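Local atomic coordinates of BpsB (PgaB), Poly-beta-1,6-N-acetyl-D-glucosamine N-deacetylase (Bordetella bronchiseptica RB50, PDB entry 5BU6), a protein that probably removes acetyl groups from the biofilm polysaccharide poly-beta-1,6-N-acetyl-D-glucosamine, as a metal-dependent family 4 carbohydrate esterase. Residues N101-W112 against L148-H159; T136-A144 against L206-T214. The protein carries 5 engineered substitutions. All coordinates share one frame; numbering follows the deposited sequence.

Contact 1. Residues N101-W112 against L148-H159; sequences NYPAVVAVVTSW and LVELASHSHNLH. With NI (nickel (II) ion), chain C; EDO (1,2-ethanediol), chain J.
Strands 104-108 and 149-153 run parallel as neighbours in the central sheet, with Ala104, Val106 and Val108 exchanging backbone hydrogen bonds with the chain from Leu148 to His154, from Ala104 N to Leu148 O at one end to His154 N on Val108 O at the other. Small and beta-branched residues suit this buried ladder. On one face Val106 CG2 lies 3.6 Å from Val149 CG1, and the Leu151 methyl CD2 reaches back to Val106 CB; on the other, Val105 CG1 packs against the Ala152 methyl. Past the strands the partners become polar. Thr110 OG1 and His156 ND1 share a 2.7 Å hydrogen bond at the edge of the imidazole. The hydroxyl gets there because OG1 stands between the backbone N and the carbonyl carbon (chi1 56°). Ser111 holds the same histidine in two ways: its CB sits over one ring face in a CH-pi contact, and its N and OG both donate to His156 O from one face of the carbonyl plane, the OG bond measuring 2.8 Å. Val109 bridges the two metal-binding histidines. Its CG2 touches His159 CD2 at 3.5 Å and His154 CD2 at 3.6 Å, while Trp112 CH2 rests over a face of the His159 ring, the two ring planes inclined at 43°. His154 NE2 binds the nickel at 2.2 Å and His159 NE2 at 2.1 Å; Asp84 and two waters are further ligands, and Val219 O engages His154 ND1, which leaves NE2 to the metal. This Asp-His-His triad is the metal site of family 4 carbohydrate esterases. Val109 CG2 against both imidazoles and Trp112 against His159 probably restrict how far the ligand rings can turn while the metal is bound.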
loop_
_atom_site.group_PDB
_atom_site.type_symbol
_atom_site.label_atom_id
_atom_site.label_comp_id
_atom_site.label_asym_id
_atom_site.label_seq_id
_atom_site.Cartn_x
_atom_site.Cartn_y
_atom_site.Cartn_z
ATOM N N ASN A 101 -0.846 -20.733 -4.180
ATOM C CA ASN A 101 0.537 -20.560 -3.747
ATOM C C ASN A 101 1.180 -19.295 -4.304
ATOM O O ASN A 101 2.322 -19.310 -4.739
ATOM C CB ASN A 101 1.391 -21.776 -4.120
ATOM C CG ASN A 101 2.675 -21.839 -3.314
ATOM O OD1 ASN A 101 2.672 -21.583 -2.108
ATOM N ND2 ASN A 101 3.782 -22.144 -3.977
ATOM N N TYR A 102 0.433 -18.196 -4.288
ATOM C CA TYR A 102 0.946 -16.900 -4.711
ATOM C C TYR A 102 1.365 -16.047 -3.513
ATOM O O TYR A 102 0.587 -15.902 -2.570
ATOM C CB TYR A 102 -0.110 -16.124 -5.469
ATOM C CG TYR A 102 -0.557 -16.676 -6.796
ATOM C CD1 TYR A 102 0.224 -17.573 -7.522
ATOM C CD2 TYR A 102 -1.748 -16.237 -7.353
ATOM C CE1 TYR A 102 -0.200 -18.030 -8.762
ATOM C CE2 TYR A 102 -2.176 -16.694 -8.576
ATOM C CZ TYR A 102 -1.407 -17.578 -9.274
ATOM O OH TYR A 102 -1.876 -17.990 -10.500
ATOM N N PRO A 103 2.565 -15.446 -3.563
ATOM C CA PRO A 103 2.891 -14.437 -2.547
ATOM C C PRO A 103 2.143 -13.125 -2.777
ATOM O O PRO A 103 1.635 -12.887 -3.867
ATOM C CB PRO A 103 4.404 -14.228 -2.713
ATOM C CG PRO A 103 4.690 -14.634 -4.120
ATOM C CD PRO A 103 3.699 -15.710 -4.477
ATOM N N ALA A 104 2.122 -12.268 -1.761
ATOM C CA ALA A 104 1.536 -10.942 -1.880
ATOM C C ALA A 104 2.153 -9.976 -0.870
ATOM O O ALA A 104 2.812 -10.398 0.073
ATOM C CB ALA A 104 0.036 -11.017 -1.683
ATOM N N VAL A 105 1.943 -8.684 -1.099
ATOM C CA VAL A 105 2.236 -7.627 -0.133
ATOM C C VAL A 105 0.910 -7.181 0.492
ATOM O O VAL A 105 -0.055 -6.955 -0.236
ATOM C CB VAL A 105 2.902 -6.414 -0.806
ATOM C CG1 VAL A 105 3.221 -5.319 0.225
ATOM C CG2 VAL A 105 4.136 -6.861 -1.542
ATOM N N VAL A 106 0.868 -7.057 1.812
ATOM C CA VAL A 106 -0.290 -6.472 2.487
ATOM C C VAL A 106 0.180 -5.196 3.190
ATOM O O VAL A 106 1.094 -5.250 3.996
ATOM C CB VAL A 106 -0.913 -7.443 3.511
ATOM C CG1 VAL A 106 -2.025 -6.742 4.316
ATOM C CG2 VAL A 106 -1.442 -8.699 2.813
ATOM N N ALA A 107 -0.418 -4.059 2.865
ATOM C CA ALA A 107 0.036 -2.779 3.408
ATOM C C ALA A 107 -0.996 -2.294 4.425
ATOM O O ALA A 107 -2.199 -2.204 4.117
ATOM C CB ALA A 107 0.244 -1.755 2.294
ATOM N N VAL A 108 -0.509 -2.017 5.629
ATOM C CA VAL A 108 -1.326 -1.759 6.811
ATOM C C VAL A 108 -1.386 -0.272 7.141
ATOM O O VAL A 108 -0.347 0.346 7.237
ATOM C CB VAL A 108 -0.724 -2.517 8.021
ATOM C CG1 VAL A 108 -1.418 -2.161 9.312
ATOM C CG2 VAL A 108 -0.735 -4.024 7.754
ATOM N N VAL A 109 -2.575 0.313 7.299
ATOM C CA VAL A 109 -2.665 1.673 7.844
ATOM C C VAL A 109 -2.718 1.516 9.357
ATOM O O VAL A 109 -3.727 1.066 9.899
ATOM C CB VAL A 109 -3.900 2.445 7.370
ATOM C CG1 VAL A 109 -3.869 3.861 7.935
ATOM C CG2 VAL A 109 -3.979 2.468 5.833
ATOM N N THR A 110 -1.639 1.831 10.051
ATOM C CA THR A 110 -1.544 1.327 11.418
ATOM C C THR A 110 -2.443 2.094 12.397
ATOM O O THR A 110 -2.788 1.572 13.444
ATOM C CB THR A 110 -0.082 1.304 11.920
ATOM O OG1 THR A 110 0.506 2.601 11.819
ATOM C CG2 THR A 110 0.739 0.316 11.087
ATOM N N SER A 111 -2.854 3.311 12.069
ATOM C CA SER A 111 -3.774 3.989 12.978
ATOM C C SER A 111 -5.183 3.364 12.904
ATOM O O SER A 111 -6.001 3.573 13.799
ATOM C CB SER A 111 -3.846 5.502 12.703
ATOM O OG SER A 111 -4.550 5.766 11.507
ATOM N N TRP A 112 -5.447 2.602 11.845
ATOM C CA TRP A 112 -6.708 1.894 11.681
ATOM C C TRP A 112 -6.662 0.543 12.382
ATOM O O TRP A 112 -7.503 0.224 13.200
ATOM C CB TRP A 112 -7.011 1.691 10.185
ATOM C CG TRP A 112 -7.255 2.946 9.422
ATOM C CD1 TRP A 112 -7.315 4.204 9.912
ATOM C CD2 TRP A 112 -7.470 3.059 8.001
ATOM N NE1 TRP A 112 -7.551 5.101 8.900
ATOM C CE2 TRP A 112 -7.664 4.425 7.719
ATOM C CE3 TRP A 112 -7.512 2.143 6.959
ATOM C CZ2 TRP A 112 -7.896 4.901 6.432
ATOM C CZ3 TRP A 112 -7.761 2.619 5.661
ATOM C CH2 TRP A 112 -7.942 3.985 5.421
ATOM N N LEU A 148 3.896 -16.443 2.863
ATOM C CA LEU A 148 3.343 -15.970 1.603
ATOM C C LEU A 148 3.211 -14.454 1.556
ATOM O O LEU A 148 3.095 -13.888 0.489
ATOM C CB LEU A 148 1.964 -16.577 1.351
ATOM C CG LEU A 148 1.812 -18.081 1.172
ATOM C CD1 LEU A 148 0.341 -18.426 1.306
ATOM C CD2 LEU A 148 2.345 -18.500 -0.189
ATOM N N VAL A 149 3.217 -13.799 2.711
ATOM C CA VAL A 149 2.808 -12.402 2.758
ATOM C C VAL A 149 3.901 -11.500 3.320
ATOM O O VAL A 149 4.424 -11.758 4.388
ATOM C CB VAL A 149 1.538 -12.247 3.612
ATOM C CG1 VAL A 149 1.234 -10.786 3.875
ATOM C CG2 VAL A 149 0.355 -12.957 2.946
ATOM N N GLU A 150 4.214 -10.432 2.601
ATOM C CA GLU A 150 5.134 -9.388 3.069
ATOM C C GLU A 150 4.288 -8.253 3.622
ATOM O O GLU A 150 3.390 -7.756 2.941
ATOM C CB GLU A 150 6.004 -8.875 1.924
ATOM C CG GLU A 150 6.769 -7.588 2.211
ATOM C CD GLU A 150 8.248 -7.827 2.498
ATOM O OE1 GLU A 150 8.695 -8.992 2.431
ATOM O OE2 GLU A 150 8.966 -6.846 2.788
ATOM N N LEU A 151 4.558 -7.845 4.852
ATOM C CA LEU A 151 3.834 -6.717 5.431
ATOM C C LEU A 151 4.563 -5.428 5.081
ATOM O O LEU A 151 5.804 -5.357 5.095
ATOM C CB LEU A 151 3.709 -6.869 6.948
ATOM C CG LEU A 151 2.870 -8.028 7.487
ATOM C CD1 LEU A 151 2.715 -7.908 9.011
ATOM C CD2 LEU A 151 1.517 -8.098 6.809
ATOM N N ALA A 152 3.783 -4.411 4.758
ATOM C CA ALA A 152 4.311 -3.108 4.414
ATOM C C ALA A 152 3.544 -2.044 5.179
ATOM O O ALA A 152 2.449 -2.300 5.661
ATOM C CB ALA A 152 4.187 -2.866 2.901
ATOM N N SER A 153 4.117 -0.855 5.280
ATOM C CA SER A 153 3.392 0.292 5.810
ATOM C C SER A 153 2.501 0.899 4.733
ATOM O O SER A 153 2.941 1.096 3.598
ATOM C CB SER A 153 4.365 1.343 6.340
ATOM O OG SER A 153 3.707 2.514 6.780
ATOM N N HIS A 154 1.257 1.199 5.106
ATOM C CA HIS A 154 0.387 2.072 4.304
ATOM C C HIS A 154 0.239 3.408 5.028
ATOM O O HIS A 154 -0.786 4.071 4.902
ATOM C CB HIS A 154 -0.984 1.410 4.073
ATOM C CG HIS A 154 -1.674 1.860 2.828
ATOM N ND1 HIS A 154 -1.019 2.527 1.811
ATOM C CD2 HIS A 154 -2.966 1.749 2.435
ATOM C CE1 HIS A 154 -1.881 2.813 0.848
ATOM N NE2 HIS A 154 -3.064 2.334 1.194
ATOM N N SER A 155 1.295 3.772 5.762
ATOM C CA SER A 155 1.407 4.931 6.677
ATOM C C SER A 155 0.732 4.624 8.019
ATOM O O SER A 155 0.058 3.616 8.163
ATOM C CB SER A 155 0.829 6.228 6.086
ATOM O OG SER A 155 -0.585 6.299 6.252
ATOM N N HIS A 156 0.957 5.483 9.003
ATOM C CA HIS A 156 0.218 5.421 10.266
ATOM C C HIS A 156 -1.096 6.169 10.090
ATOM O O HIS A 156 -2.153 5.583 10.155
ATOM C CB HIS A 156 1.030 6.016 11.429
ATOM C CG HIS A 156 0.332 5.956 12.757
ATOM N ND1 HIS A 156 -0.077 4.773 13.331
ATOM C CD2 HIS A 156 -0.035 6.937 13.616
ATOM C CE1 HIS A 156 -0.660 5.025 14.489
ATOM N NE2 HIS A 156 -0.654 6.334 14.684
ATOM N N ASN A 157 -1.012 7.463 9.836
ATOM C CA ASN A 157 -2.208 8.281 9.684
ATOM C C ASN A 157 -2.095 9.243 8.502
ATOM O O ASN A 157 -2.424 10.405 8.607
ATOM C CB ASN A 157 -2.474 9.048 10.981
ATOM C CG ASN A 157 -3.849 9.671 11.028
ATOM O OD1 ASN A 157 -4.776 9.237 10.328
ATOM N ND2 ASN A 157 -3.991 10.702 11.850
ATOM N N LEU A 158 -1.602 8.762 7.366
ATOM C CA LEU A 158 -1.532 9.629 6.187
ATOM C C LEU A 158 -2.561 9.226 5.145
ATOM O O LEU A 158 -2.560 9.755 4.035
ATOM C CB LEU A 158 -0.139 9.585 5.570
ATOM C CG LEU A 158 0.971 10.051 6.507
ATOM C CD1 LEU A 158 2.291 9.887 5.795
ATOM C CD2 LEU A 158 0.767 11.488 6.942
ATOM N N HIS A 159 -3.424 8.278 5.493
ATOM C CA HIS A 159 -4.407 7.772 4.530
ATOM C C HIS A 159 -5.686 8.612 4.610
ATOM O O HIS A 159 -6.779 8.095 4.855
ATOM C CB HIS A 159 -4.680 6.280 4.794
ATOM C CG HIS A 159 -5.146 5.526 3.581
ATOM N ND1 HIS A 159 -6.243 5.908 2.841
ATOM C CD2 HIS A 159 -4.682 4.399 2.998
ATOM C CE1 HIS A 159 -6.423 5.063 1.844
ATOM N NE2 HIS A 159 -5.487 4.137 1.913
HETATM NI NI NI C . -5.159 2.582 0.575
HETATM C C1 EDO J . 7.448 -12.586 1.766
HETATM O O1 EDO J . 6.529 -12.916 0.718
HETATM C C2 EDO J . 8.823 -12.287 1.165
HETATM O O2 EDO J . 8.861 -10.999 0.526
HETATM O O HOH W 1 -5.018 0.966 -0.798
HETATM O O HOH W 2 -7.173 2.677 -0.220
#

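Contact 2. Residues T136-A144 against L206-T214; sequences TWAQLREMA and LIRHHTGVT. Engineered in segment 206-214: His209 (natural residue Glu). With NI (nickel (II) ion), chain E.
Trp137 and His210 lie face to face where two surface helices of this polysaccharide deacetylase domain cross nearly perpendicularly, the segments 137-144 and 206-211 having axes 9.6 Å apart at 84°. The indole is a knob in a hole formed by Leu206, Ile207, His210 and Thr211. Its five-membered ring stacks on the His210 imidazole with centroids 3.7 Å apart and planes only 6° from parallel, and His210 CB adds a CH-pi contact over the same indole face. A broad, flat tryptophan suits this place because its six-membered ring also finds apolar partners. Trp137 CH2 meets Ile207 CG1 at the ring edge, at 4.0 Å. Trp137 CE3 meets the methyl CG2 of Thr211. Outside the pair, Asp114 takes the hydrogen bond from Trp137 NE1, so the indole is held by its polar edge as well as by its face. His210 is fixed in rotation too. With CG anti to the carbonyl carbon (chi1 -65°), the ring folds back along its own helix and ND1 donates to Leu206 O, 2.8 Å away and close to the ring plane, while NE2 binds a nickel ion. Thr211 turns its methyl to the tryptophan, and its OG1 donates to Ile207 O, one turn back in its own helix; the same OG1 accepts from Val213 N in an ST turn. Gly212 takes the positive phi that ends the helix, where a side chain would crowd the preceding carbonyl oxygen and Arg141 NH2. Val213 then sets CG2 against the Ala144 methyl. Arg141 lies along the border of the crossing. Its chain stays extended from CG to NE, and NH2 donates to Thr211 O at 2.8 Å, the oxygen lying in the guanidinium plane while the nitrogen stands above the carbonyl plane.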
loop_
_atom_site.group_PDB
_atom_site.type_symbol
_atom_site.label_atom_id
_atom_site.label_comp_id
_atom_site.label_asym_id
_atom_site.label_seq_id
_atom_site.Cartn_x
_atom_site.Cartn_y
_atom_site.Cartn_z
ATOM N N THR A 136 -7.273 -8.114 12.499
ATOM C CA THR A 136 -6.591 -7.945 13.774
ATOM C C THR A 136 -5.091 -8.124 13.615
ATOM O O THR A 136 -4.609 -8.609 12.589
ATOM C CB THR A 136 -7.122 -8.917 14.822
ATOM O OG1 THR A 136 -6.774 -10.257 14.464
ATOM C CG2 THR A 136 -8.647 -8.780 14.936
ATOM N N TRP A 137 -4.347 -7.688 14.622
ATOM C CA TRP A 137 -2.906 -7.866 14.610
ATOM C C TRP A 137 -2.555 -9.343 14.559
ATOM O O TRP A 137 -1.593 -9.731 13.898
ATOM C CB TRP A 137 -2.266 -7.218 15.827
ATOM C CG TRP A 137 -2.038 -5.720 15.739
ATOM C CD1 TRP A 137 -2.528 -4.770 16.593
ATOM C CD2 TRP A 137 -1.260 -5.016 14.762
ATOM N NE1 TRP A 137 -2.095 -3.522 16.208
ATOM C CE2 TRP A 137 -1.301 -3.647 15.102
ATOM C CE3 TRP A 137 -0.503 -5.415 13.649
ATOM C CZ2 TRP A 137 -0.632 -2.668 14.362
ATOM C CZ3 TRP A 137 0.156 -4.441 12.912
ATOM C CH2 TRP A 137 0.086 -3.088 13.271
ATOM N N ALA A 138 -3.318 -10.158 15.280
ATOM C CA ALA A 138 -3.080 -11.604 15.315
ATOM C C ALA A 138 -3.234 -12.201 13.928
ATOM O O ALA A 138 -2.435 -13.048 13.500
ATOM C CB ALA A 138 -4.026 -12.273 16.272
ATOM N N GLN A 139 -4.262 -11.751 13.216
ATOM C CA GLN A 139 -4.471 -12.184 11.835
ATOM C C GLN A 139 -3.309 -11.755 10.914
ATOM O O GLN A 139 -2.822 -12.549 10.110
ATOM C CB GLN A 139 -5.814 -11.645 11.306
ATOM C CG GLN A 139 -7.014 -12.411 11.874
ATOM C CD GLN A 139 -8.332 -11.686 11.685
ATOM O OE1 GLN A 139 -8.375 -10.537 11.258
ATOM N NE2 GLN A 139 -9.417 -12.355 12.030
ATOM N N LEU A 140 -2.851 -10.515 11.037
ATOM C CA LEU A 140 -1.701 -10.073 10.247
ATOM C C LEU A 140 -0.440 -10.872 10.538
ATOM O O LEU A 140 0.322 -11.209 9.616
ATOM C CB LEU A 140 -1.405 -8.587 10.488
ATOM C CG LEU A 140 -2.379 -7.638 9.791
ATOM C CD1 LEU A 140 -2.305 -6.277 10.443
ATOM C CD2 LEU A 140 -2.058 -7.523 8.301
ATOM N N ARG A 141 -0.203 -11.159 11.814
ATOM C CA ARG A 141 0.966 -11.925 12.198
ATOM C C ARG A 141 0.893 -13.325 11.596
ATOM O O ARG A 141 1.903 -13.868 11.152
ATOM C CB ARG A 141 1.089 -11.999 13.721
ATOM C CG ARG A 141 2.249 -12.851 14.211
ATOM C CD ARG A 141 2.453 -12.636 15.703
ATOM N NE ARG A 141 3.177 -13.732 16.358
ATOM C CZ ARG A 141 4.502 -13.870 16.357
ATOM N NH1 ARG A 141 5.066 -14.894 16.991
ATOM N NH2 ARG A 141 5.263 -12.990 15.719
ATOM N N GLU A 142 -0.303 -13.908 11.562
ATOM C CA GLU A 142 -0.453 -15.231 10.973
ATOM C C GLU A 142 -0.098 -15.236 9.479
ATOM O O GLU A 142 0.574 -16.154 8.998
ATOM C CB GLU A 142 -1.871 -15.761 11.163
ATOM C CG GLU A 142 -2.038 -17.186 10.662
ATOM C CD GLU A 142 -3.423 -17.749 10.914
ATOM O OE1 GLU A 142 -4.017 -17.420 11.962
ATOM O OE2 GLU A 142 -3.918 -18.518 10.061
ATOM N N MET A 143 -0.541 -14.211 8.758
ATOM C CA MET A 143 -0.234 -14.089 7.338
ATOM C C MET A 143 1.264 -13.936 7.117
ATOM O O MET A 143 1.850 -14.547 6.222
ATOM C CB MET A 143 -0.978 -12.900 6.730
ATOM C CG MET A 143 -2.482 -13.125 6.659
ATOM S SD MET A 143 -3.355 -12.000 5.556
ATOM C CE MET A 143 -2.803 -10.413 6.150
ATOM N N ALA A 144 1.871 -13.087 7.931
ATOM C CA ALA A 144 3.308 -12.888 7.885
ATOM C C ALA A 144 4.034 -14.195 8.145
ATOM O O ALA A 144 5.023 -14.499 7.497
ATOM C CB ALA A 144 3.733 -11.831 8.899
ATOM N N LEU A 206 4.892 -0.048 15.226
ATOM C CA LEU A 206 3.672 -0.773 15.581
ATOM C C LEU A 206 3.646 -2.151 14.924
ATOM O O LEU A 206 3.272 -3.135 15.563
ATOM C CB LEU A 206 2.422 0.024 15.190
ATOM C CG LEU A 206 2.163 1.217 16.116
ATOM C CD1 LEU A 206 1.027 2.063 15.568
ATOM C CD2 LEU A 206 1.869 0.752 17.548
ATOM N N ILE A 207 4.045 -2.218 13.652
ATOM C CA ILE A 207 4.058 -3.492 12.948
ATOM C C ILE A 207 5.048 -4.466 13.561
ATOM O O ILE A 207 4.698 -5.619 13.850
ATOM C CB ILE A 207 4.348 -3.299 11.437
ATOM C CG1 ILE A 207 3.157 -2.589 10.769
ATOM C CG2 ILE A 207 4.610 -4.634 10.764
ATOM C CD1 ILE A 207 3.452 -2.079 9.349
ATOM N N ARG A 208 6.272 -4.011 13.813
ATOM C CA ARG A 208 7.220 -4.876 14.505
ATOM C C ARG A 208 6.753 -5.302 15.894
ATOM O O ARG A 208 6.907 -6.465 16.257
ATOM C CB ARG A 208 8.591 -4.205 14.630
ATOM C CG ARG A 208 9.646 -5.192 15.104
ATOM C CD ARG A 208 11.023 -4.595 15.218
ATOM N NE ARG A 208 11.986 -5.647 15.513
ATOM C CZ ARG A 208 13.229 -5.431 15.928
ATOM N NH1 ARG A 208 14.030 -6.459 16.173
ATOM N NH2 ARG A 208 13.671 -4.191 16.101
ATOM N N HIS A 209 6.194 -4.375 16.676
ATOM C CA HIS A 209 5.782 -4.714 18.038
ATOM C C HIS A 209 4.735 -5.829 18.052
ATOM O O HIS A 209 4.818 -6.762 18.863
ATOM C CB HIS A 209 5.235 -3.470 18.764
ATOM C CG HIS A 209 4.773 -3.743 20.163
ATOM N ND1 HIS A 209 3.471 -4.082 20.465
ATOM C CD2 HIS A 209 5.440 -3.733 21.341
ATOM C CE1 HIS A 209 3.359 -4.273 21.767
ATOM N NE2 HIS A 209 4.541 -4.071 22.321
ATOM N N HIS A 210 3.757 -5.726 17.154
ATOM C CA HIS A 210 2.610 -6.644 17.125
ATOM C C HIS A 210 2.740 -7.884 16.262
ATOM O O HIS A 210 2.016 -8.858 16.485
ATOM C CB HIS A 210 1.361 -5.891 16.661
ATOM C CG HIS A 210 0.927 -4.833 17.608
ATOM N ND1 HIS A 210 1.351 -3.525 17.501
ATOM C CD2 HIS A 210 0.118 -4.883 18.697
ATOM C CE1 HIS A 210 0.815 -2.812 18.477
ATOM N NE2 HIS A 210 0.080 -3.616 19.224
ATOM N N THR A 211 3.634 -7.864 15.275
ATOM C CA THR A 211 3.770 -9.021 14.379
ATOM C C THR A 211 5.171 -9.633 14.383
ATOM O O THR A 211 5.341 -10.772 13.965
ATOM C CB THR A 211 3.435 -8.680 12.905
ATOM O OG1 THR A 211 4.510 -7.938 12.330
ATOM C CG2 THR A 211 2.140 -7.890 12.786
ATOM N N GLY A 212 6.170 -8.879 14.836
ATOM C CA GLY A 212 7.544 -9.372 14.850
ATOM C C GLY A 212 8.280 -9.046 13.563
ATOM O O GLY A 212 9.480 -9.300 13.441
ATOM N N VAL A 213 7.556 -8.451 12.622
ATOM C CA VAL A 213 8.062 -8.140 11.298
ATOM C C VAL A 213 8.746 -6.773 11.222
ATOM O O VAL A 213 8.179 -5.777 11.641
ATOM C CB VAL A 213 6.905 -8.172 10.270
ATOM C CG1 VAL A 213 7.351 -7.602 8.928
ATOM C CG2 VAL A 213 6.380 -9.594 10.136
ATOM N N THR A 214 9.973 -6.740 10.704
ATOM C CA THR A 214 10.640 -5.477 10.393
ATOM C C THR A 214 10.327 -5.099 8.946
ATOM O O THR A 214 10.825 -5.740 8.029
ATOM C CB THR A 214 12.182 -5.579 10.577
ATOM O OG1 THR A 214 12.484 -5.827 11.952
ATOM C CG2 THR A 214 12.876 -4.289 10.130
HETATM NI NI NI E . -1.105 -3.249 21.021
#

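Overall arrangement
Contact 1 is core and contact 2 lies nearer the surface, their centres about 10 Å apart. Strand 149-153 follows helix 137-145 in the chain and joins the two: Leu151 packs against Thr211, and Val149 against the Met143 carbonyl of helix 137-145, while Leu206 touches the His156 ring. Backbone hydrogen bonds dominate the ladder of 101-112 with 148-159, which leads into the Asp84, His154 and His159 metal site. The helix crossing of 136-144 with 206-214 relies instead on side chains, a stacked ring pair and one arginine bond. Each contact includes histidine bound to nickel, but the ion at His210 is a different one from that of the triad.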